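Local coordinates for caltubin, EF-hand (Lymnaea stagnalis, PDB 6VAN), which probably binds calcium through its EF-hand loops, which hold strontium ions in this crystal, at residues S124-A127 against N128-K132; G108-P111 against E112-L115; K30-I33 against R34-K37. All coordinates share one frame; numbering follows the deposited sequence.

Contact 1: residues S124-A127 against N128-K132. With SR (strontium ion), chain F.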
loop_
_atom_site.group_PDB
_atom_site.type_symbol
_atom_site.label_atom_id
_atom_site.label_comp_id
_atom_site.label_asym_id
_atom_site.label_seq_id
_atom_site.Cartn_x
_atom_site.Cartn_y
_atom_site.Cartn_z
ATOM N N SER A 124 14.366 5.377 -10.629
ATOM C CA SER A 124 15.775 5.011 -10.430
ATOM C C SER A 124 15.922 3.472 -10.494
ATOM O O SER A 124 17.069 2.977 -10.739
ATOM C CB SER A 124 16.351 5.550 -9.145
ATOM O OG SER A 124 15.913 4.850 -8.007
ATOM N N ALA A 125 14.838 2.714 -10.273
ATOM C CA ALA A 125 14.803 1.226 -10.341
ATOM C C ALA A 125 14.447 0.726 -11.741
ATOM O O ALA A 125 14.440 -0.502 -11.948
ATOM C CB ALA A 125 13.856 0.688 -9.297
ATOM N N ASP A 126 14.210 1.599 -12.707
ATOM C CA ASP A 126 13.809 1.205 -14.073
ATOM C C ASP A 126 15.083 0.868 -14.863
ATOM O O ASP A 126 15.628 1.754 -15.583
ATOM C CB ASP A 126 13.007 2.302 -14.767
ATOM C CG ASP A 126 12.529 1.950 -16.153
ATOM O OD1 ASP A 126 12.621 0.765 -16.500
ATOM O OD2 ASP A 126 12.033 2.836 -16.840
ATOM N N ALA A 127 15.585 -0.354 -14.696
ATOM C CA ALA A 127 16.954 -0.723 -15.127
ATOM C C ALA A 127 17.061 -0.700 -16.650
ATOM O O ALA A 127 18.164 -0.393 -17.141
ATOM C CB ALA A 127 17.347 -2.047 -14.547
ATOM N N ASN A 128 15.978 -0.976 -17.371
ATOM C CA ASN A 128 15.969 -1.022 -18.857
ATOM C C ASN A 128 15.334 0.228 -19.454
ATOM O O ASN A 128 15.162 0.245 -20.681
ATOM C CB ASN A 128 15.321 -2.306 -19.398
ATOM C CG ASN A 128 13.866 -2.472 -19.016
ATOM O OD1 ASN A 128 13.335 -1.747 -18.171
ATOM N ND2 ASN A 128 13.207 -3.456 -19.618
ATOM N N LYS A 129 14.968 1.216 -18.630
ATOM C CA LYS A 129 14.460 2.554 -19.049
ATOM C C LYS A 129 13.244 2.426 -19.984
ATOM O O LYS A 129 13.095 3.291 -20.899
ATOM C CB LYS A 129 15.593 3.340 -19.712
ATOM C CG LYS A 129 16.830 3.526 -18.842
ATOM C CD LYS A 129 16.581 4.354 -17.602
ATOM C CE LYS A 129 17.834 4.604 -16.789
ATOM N NZ LYS A 129 18.857 5.318 -17.581
ATOM N N ASP A 130 12.343 1.466 -19.729
ATOM C CA ASP A 130 11.147 1.278 -20.581
ATOM C C ASP A 130 9.949 2.039 -19.972
ATOM O O ASP A 130 8.858 1.905 -20.518
ATOM C CB ASP A 130 10.879 -0.189 -20.891
ATOM C CG ASP A 130 10.475 -1.002 -19.695
ATOM O OD1 ASP A 130 10.493 -0.444 -18.561
ATOM O OD2 ASP A 130 10.141 -2.188 -19.886
ATOM N N GLY A 131 10.148 2.817 -18.900
ATOM C CA GLY A 131 9.109 3.698 -18.345
ATOM C C GLY A 131 8.151 2.948 -17.429
ATOM O O GLY A 131 7.081 3.461 -17.110
ATOM N N LYS A 132 8.537 1.779 -16.960
ATOM C CA LYS A 132 7.667 0.994 -16.066
ATOM C C LYS A 132 8.535 0.040 -15.261
ATOM O O LYS A 132 9.686 -0.262 -15.672
ATOM C CB LYS A 132 6.599 0.267 -16.875
ATOM C CG LYS A 132 7.126 -0.819 -17.785
ATOM C CD LYS A 132 6.127 -1.282 -18.825
ATOM C CE LYS A 132 6.670 -2.405 -19.680
ATOM N NZ LYS A 132 5.703 -2.788 -20.743
HETATM SR SR SR F . 11.595 -1.506 -16.583
HETATM O O HOH W 1 10.052 -3.264 -17.525
HETATM O O HOH W 2 12.303 -4.252 -16.994
#

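Contact 2: residues G108-P111 against E112-L115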
loop_
_atom_site.group_PDB
_atom_site.type_symbol
_atom_site.label_atom_id
_atom_site.label_comp_id
_atom_site.label_asym_id
_atom_site.label_seq_id
_atom_site.Cartn_x
_atom_site.Cartn_y
_atom_site.Cartn_z
ATOM N N GLY A 108 -2.682 11.753 -1.584
ATOM C CA GLY A 108 -2.611 13.097 -0.988
ATOM C C GLY A 108 -1.413 13.915 -1.436
ATOM O O GLY A 108 -1.210 14.992 -0.904
HETATM N N MSE A 109 -0.660 13.478 -2.439
HETATM C CA MSE A 109 0.418 14.303 -2.957
HETATM C C MSE A 109 -0.104 15.239 -4.030
HETATM O O MSE A 109 -1.054 14.913 -4.733
HETATM C CB MSE A 109 1.530 13.442 -3.547
HETATM C CG MSE A 109 2.460 12.949 -2.505
HETATM SE SE MSE A 109 4.012 12.079 -3.262
HETATM C CE MSE A 109 3.679 10.398 -2.426
ATOM N N SER A 110 0.551 16.402 -4.146
ATOM C CA SER A 110 0.275 17.335 -5.218
ATOM C C SER A 110 0.783 16.762 -6.535
ATOM O O SER A 110 1.597 15.826 -6.529
ATOM C CB SER A 110 0.945 18.658 -4.952
ATOM O OG SER A 110 2.321 18.567 -5.214
ATOM N N PRO A 111 0.371 17.310 -7.704
ATOM C CA PRO A 111 0.868 16.811 -8.970
ATOM C C PRO A 111 2.393 16.797 -9.037
ATOM O O PRO A 111 2.950 15.786 -9.482
ATOM C CB PRO A 111 0.206 17.734 -10.015
ATOM C CG PRO A 111 -1.068 18.147 -9.341
ATOM C CD PRO A 111 -0.692 18.321 -7.880
ATOM N N GLU A 112 3.064 17.875 -8.631
ATOM C CA GLU A 112 4.532 17.990 -8.725
ATOM C C GLU A 112 5.197 17.055 -7.710
ATOM O O GLU A 112 6.242 16.483 -8.043
ATOM C CB GLU A 112 5.031 19.419 -8.458
ATOM C CG GLU A 112 4.834 20.401 -9.597
ATOM C CD GLU A 112 5.543 21.730 -9.348
ATOM O OE1 GLU A 112 6.349 21.811 -8.365
ATOM O OE2 GLU A 112 5.271 22.707 -10.098
ATOM N N GLU A 113 4.654 16.914 -6.509
ATOM C CA GLU A 113 5.200 15.993 -5.503
ATOM C C GLU A 113 5.122 14.577 -6.039
ATOM O O GLU A 113 6.132 13.822 -5.897
ATOM C CB GLU A 113 4.449 16.117 -4.182
ATOM C CG GLU A 113 4.671 17.447 -3.460
ATOM C CD GLU A 113 3.695 17.708 -2.353
ATOM O OE1 GLU A 113 2.701 16.941 -2.173
ATOM O OE2 GLU A 113 3.905 18.731 -1.668
ATOM N N ALA A 114 4.002 14.215 -6.642
ATOM C CA ALA A 114 3.813 12.864 -7.222
ATOM C C ALA A 114 4.813 12.653 -8.344
ATOM O O ALA A 114 5.505 11.601 -8.352
ATOM C CB ALA A 114 2.412 12.704 -7.696
ATOM N N LEU A 115 4.934 13.577 -9.283
ATOM C CA LEU A 115 5.882 13.442 -10.385
ATOM C C LEU A 115 7.304 13.332 -9.852
ATOM O O LEU A 115 8.051 12.503 -10.354
ATOM C CB LEU A 115 5.746 14.617 -11.349
ATOM C CG LEU A 115 4.588 14.523 -12.323
ATOM C CD1 LEU A 115 4.321 15.889 -12.964
ATOM C CD2 LEU A 115 4.876 13.474 -13.394
HETATM O O HOH W 3 1.366 16.154 0.033
#

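Contact 3: residues K30-I33 against R34-K37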
loop_
_atom_site.group_PDB
_atom_site.type_symbol
_atom_site.label_atom_id
_atom_site.label_comp_id
_atom_site.label_asym_id
_atom_site.label_seq_id
_atom_site.Cartn_x
_atom_site.Cartn_y
_atom_site.Cartn_z
ATOM N N LYS A 30 -11.858 -1.550 1.762
ATOM C CA LYS A 30 -12.236 -1.321 0.338
ATOM C C LYS A 30 -12.213 0.168 0.013
ATOM O O LYS A 30 -11.588 0.519 -0.987
ATOM C CB LYS A 30 -13.602 -1.929 0.037
ATOM C CG LYS A 30 -13.899 -2.025 -1.444
ATOM C CD LYS A 30 -15.041 -2.928 -1.750
ATOM C CE LYS A 30 -15.374 -2.966 -3.223
ATOM N NZ LYS A 30 -16.576 -3.800 -3.452
ATOM N N ASN A 31 -12.830 1.016 0.830
ATOM C CA ASN A 31 -12.854 2.487 0.640
ATOM C C ASN A 31 -11.422 3.031 0.685
ATOM O O ASN A 31 -11.124 3.953 -0.086
ATOM C CB ASN A 31 -13.822 3.125 1.629
ATOM C CG ASN A 31 -15.256 3.005 1.158
ATOM O OD1 ASN A 31 -15.534 2.341 0.153
ATOM N ND2 ASN A 31 -16.173 3.653 1.864
ATOM N N TYR A 32 -10.567 2.428 1.506
ATOM C CA TYR A 32 -9.119 2.741 1.571
ATOM C C TYR A 32 -8.461 2.450 0.209
ATOM O O TYR A 32 -7.930 3.376 -0.434
ATOM C CB TYR A 32 -8.478 1.968 2.720
ATOM C CG TYR A 32 -6.982 1.962 2.675
ATOM C CD1 TYR A 32 -6.274 3.128 2.866
ATOM C CD2 TYR A 32 -6.280 0.794 2.423
ATOM C CE1 TYR A 32 -4.892 3.133 2.841
ATOM C CE2 TYR A 32 -4.896 0.782 2.385
ATOM C CZ TYR A 32 -4.208 1.963 2.579
ATOM O OH TYR A 32 -2.844 1.978 2.551
ATOM N N ILE A 33 -8.516 1.204 -0.250
ATOM C CA ILE A 33 -7.822 0.800 -1.509
ATOM C C ILE A 33 -8.478 1.502 -2.703
ATOM O O ILE A 33 -7.758 1.810 -3.669
ATOM C CB ILE A 33 -7.782 -0.725 -1.667
ATOM C CG1 ILE A 33 -6.986 -1.374 -0.524
ATOM C CG2 ILE A 33 -7.236 -1.113 -3.032
ATOM C CD1 ILE A 33 -6.991 -2.872 -0.540
ATOM N N ARG A 34 -9.779 1.774 -2.655
ATOM C CA ARG A 34 -10.511 2.378 -3.799
ATOM C C ARG A 34 -9.971 3.768 -4.120
ATOM O O ARG A 34 -10.105 4.162 -5.292
ATOM C CB ARG A 34 -12.006 2.492 -3.501
ATOM C CG ARG A 34 -12.825 1.361 -4.083
ATOM C CD ARG A 34 -14.322 1.594 -3.881
ATOM N NE ARG A 34 -15.137 0.623 -4.601
ATOM C CZ ARG A 34 -16.444 0.446 -4.431
ATOM N NH1 ARG A 34 -17.105 1.178 -3.546
ATOM N NH2 ARG A 34 -17.083 -0.477 -5.139
ATOM N N ARG A 35 -9.416 4.479 -3.138
ATOM C CA ARG A 35 -8.797 5.808 -3.352
ATOM C C ARG A 35 -7.812 5.703 -4.526
ATOM O O ARG A 35 -7.834 6.595 -5.359
ATOM C CB ARG A 35 -8.108 6.315 -2.085
ATOM C CG ARG A 35 -9.071 6.829 -1.019
ATOM C CD ARG A 35 -8.498 6.859 0.393
ATOM N NE ARG A 35 -7.132 7.396 0.513
ATOM C CZ ARG A 35 -6.012 6.668 0.643
ATOM N NH1 ARG A 35 -6.052 5.345 0.671
ATOM N NH2 ARG A 35 -4.839 7.275 0.741
ATOM N N PHE A 36 -7.033 4.621 -4.609
ATOM C CA PHE A 36 -5.901 4.512 -5.575
ATOM C C PHE A 36 -6.033 3.322 -6.527
ATOM O O PHE A 36 -5.289 3.291 -7.512
ATOM C CB PHE A 36 -4.569 4.499 -4.825
ATOM C CG PHE A 36 -4.403 3.461 -3.742
ATOM C CD1 PHE A 36 -4.739 3.728 -2.423
ATOM C CD2 PHE A 36 -3.819 2.241 -4.018
ATOM C CE1 PHE A 36 -4.519 2.804 -1.415
ATOM C CE2 PHE A 36 -3.603 1.318 -3.004
ATOM C CZ PHE A 36 -3.984 1.585 -1.716
ATOM N N LYS A 37 -6.927 2.376 -6.281
ATOM C CA LYS A 37 -7.329 1.348 -7.274
ATOM C C LYS A 37 -8.854 1.319 -7.251
ATOM O O LYS A 37 -9.456 0.466 -6.601
ATOM C CB LYS A 37 -6.668 -0.013 -7.002
ATOM C CG LYS A 37 -6.725 -0.995 -8.162
ATOM C CD LYS A 37 -5.897 -2.280 -8.017
ATOM C CE LYS A 37 -5.846 -3.118 -9.289
ATOM N NZ LYS A 37 -4.868 -4.222 -9.209
HETATM O O HOH W 4 -16.576 3.537 -2.100
#

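Contact 1: residues S124-A127 against N128-K132
Asp126 and Asn128 set their side chains across one another at about a right angle, with carboxylate and amide planes 81° apart, and both offer an oxygen to the same strontium ion. Asp126 gives OD1, which lies 2.5 Å from the metal; Asn128 gives OD1, at 2.4 Å from it. Asp130 adds its own OD1, which a chi1 of 67°, with CG flanked by both backbone neighbours of CA, brings to the ion. Asp126 OD1 and Asn128 OD1 come to 3.1 Å from each other, a closeness the shared strontium ion allows. Lys132 joins through its backbone O, and water 1, 2.6 Å from Asp130 OD2 and donating to it, fills another place.

The second oxygen of Asp126 turns from the metal to the backbone: OD2 accepts from Gly131 N at 2.8 Å, on its syn side and 18° out of the carboxylate plane. One carboxylate therefore holds metal with one oxygen and the far limb of the loop with the other. A type I turn from Asp126 to Lys129, closed by Lys129 N on Asp126 O, begins the wrap. With Glu137 supplying both carboxylate oxygens, this is the loop of an EF-hand, holding strontium where calcium would be expected.

Contact 2: residues G108-P111 against E112-L115
Glu113 OE1 is gripped twice, by the backbone N of Ser110 and by water 3. The Ser110 N bond to Glu113 OE1 is 3.0 Å long and almost straight, with 175° at the hydrogen, although the N-H comes down from above the carboxylate plane, 46° out of it. Water 3 donates to the same OE1 at 2.7 Å and also to Gly108 O, so it bridges the carboxylate to the backbone two residues before the cap.

The return bond runs from Glu113 N to Ser110 OG, 3.1 Å away. Ser110 can make it because a chi1 of 76° swings its OG over the first turn of the helix. Serine and glutamate thus exchange backbone N-H for side-chain oxygen in both directions, which makes a capping box with Ser110 as the N-cap. The glutamate chain, extended beyond CG, passes close beside the hydroxyl: Glu113 CG is 3.1 Å from Ser110 OG.

Behind the box the helix takes up its regular ladder. Ala114 N bonds to Ser110 O at 2.9 Å, and Leu115 N to Pro111 O at 3.0 Å. Met109, present as selenomethionine, crosses Glu113 CB at a slant with its CB and CG and carries its SE to within 3.8 Å of Glu113 O. Its CB also packs on the methyl of Ala114, and both residues touch Ala104 of helix 97-106.

Chemically, the cap gives two N-H groups that lie before the first helical bonds an oxygen each, and it places a carboxylate at the positive end of the helix dipole, where its negative charge is likely to be stabilised.

Contact 3: residues K30-I33 against R34-K37
Arg35 curls back over the last turn of helix 26-34 onto Tyr32. From CB, 3.4 Å from Tyr32 O, the chain runs past the carbonyl oxygens of Asn31 and Tyr32, Arg35 CG lying 3.7 Å from Asn31 O and Arg35 CD 3.6 Å from Tyr32 O. A bend at chi3 (44°) then turns the guanidinium back toward Tyr32. At its end NH1 donates to Tyr32 O at 2.9 Å, the acceptor sitting at the guanidinium edge, while the same nitrogen comes 3.1 Å from Tyr32 CD1; ring and guanidinium planes are only 14° apart. Arg35 N reaches Tyr32 O too, from the other face of the carbonyl, so one residue gives this oxygen two hydrogen bonds. An alanine here would lose the guanidinium and is likely to leave Tyr32 O with the backbone N-H of the pair alone and Tyr32 CD1 without its NH1 contact.

Phe36 approaches the tyrosine differently, pushing its edge at the ring face in a T-shaped pair, planes at 83° and centroids 5.6 Å apart. Its own face lies over Ile33, with CA of Ile33 in CH-pi contact and Ile33 O above the ring centre. That oxygen also takes Phe36 N and Lys37 N. Lys30 CE lies over one face of the Arg34 guanidinium, toward its rim; the lysine's charge is answered by Asp42, and water 4 links Asn31 OD1 with Arg34 NH1. Lys37 NZ leads off to a salt bridge with Asp91.

This is the C-terminal end of the exiting helix of an EF-hand, its aromatic side packed against helices 77-87 and 97-106.

In the fold
From the N terminus, contact 3 comes first: it finishes helix 26-34 and turns the chain into the loop before helix 42-52, joining the first half of the chain to the second. Contact 2 follows, where the linker after helix 97-106 starts helix 111-122. Contact 1 comes last, closing the loop between that helix and strand 132-133, which pairs with strand 95-96. The three are in series; none nests in or crosses another. Contacts 2 and 1 thus stand at the start and beyond the end of one helix, their centres about 20 Å apart, while contacts 2 and 3 come within about 5 Å at nearest atoms without touching.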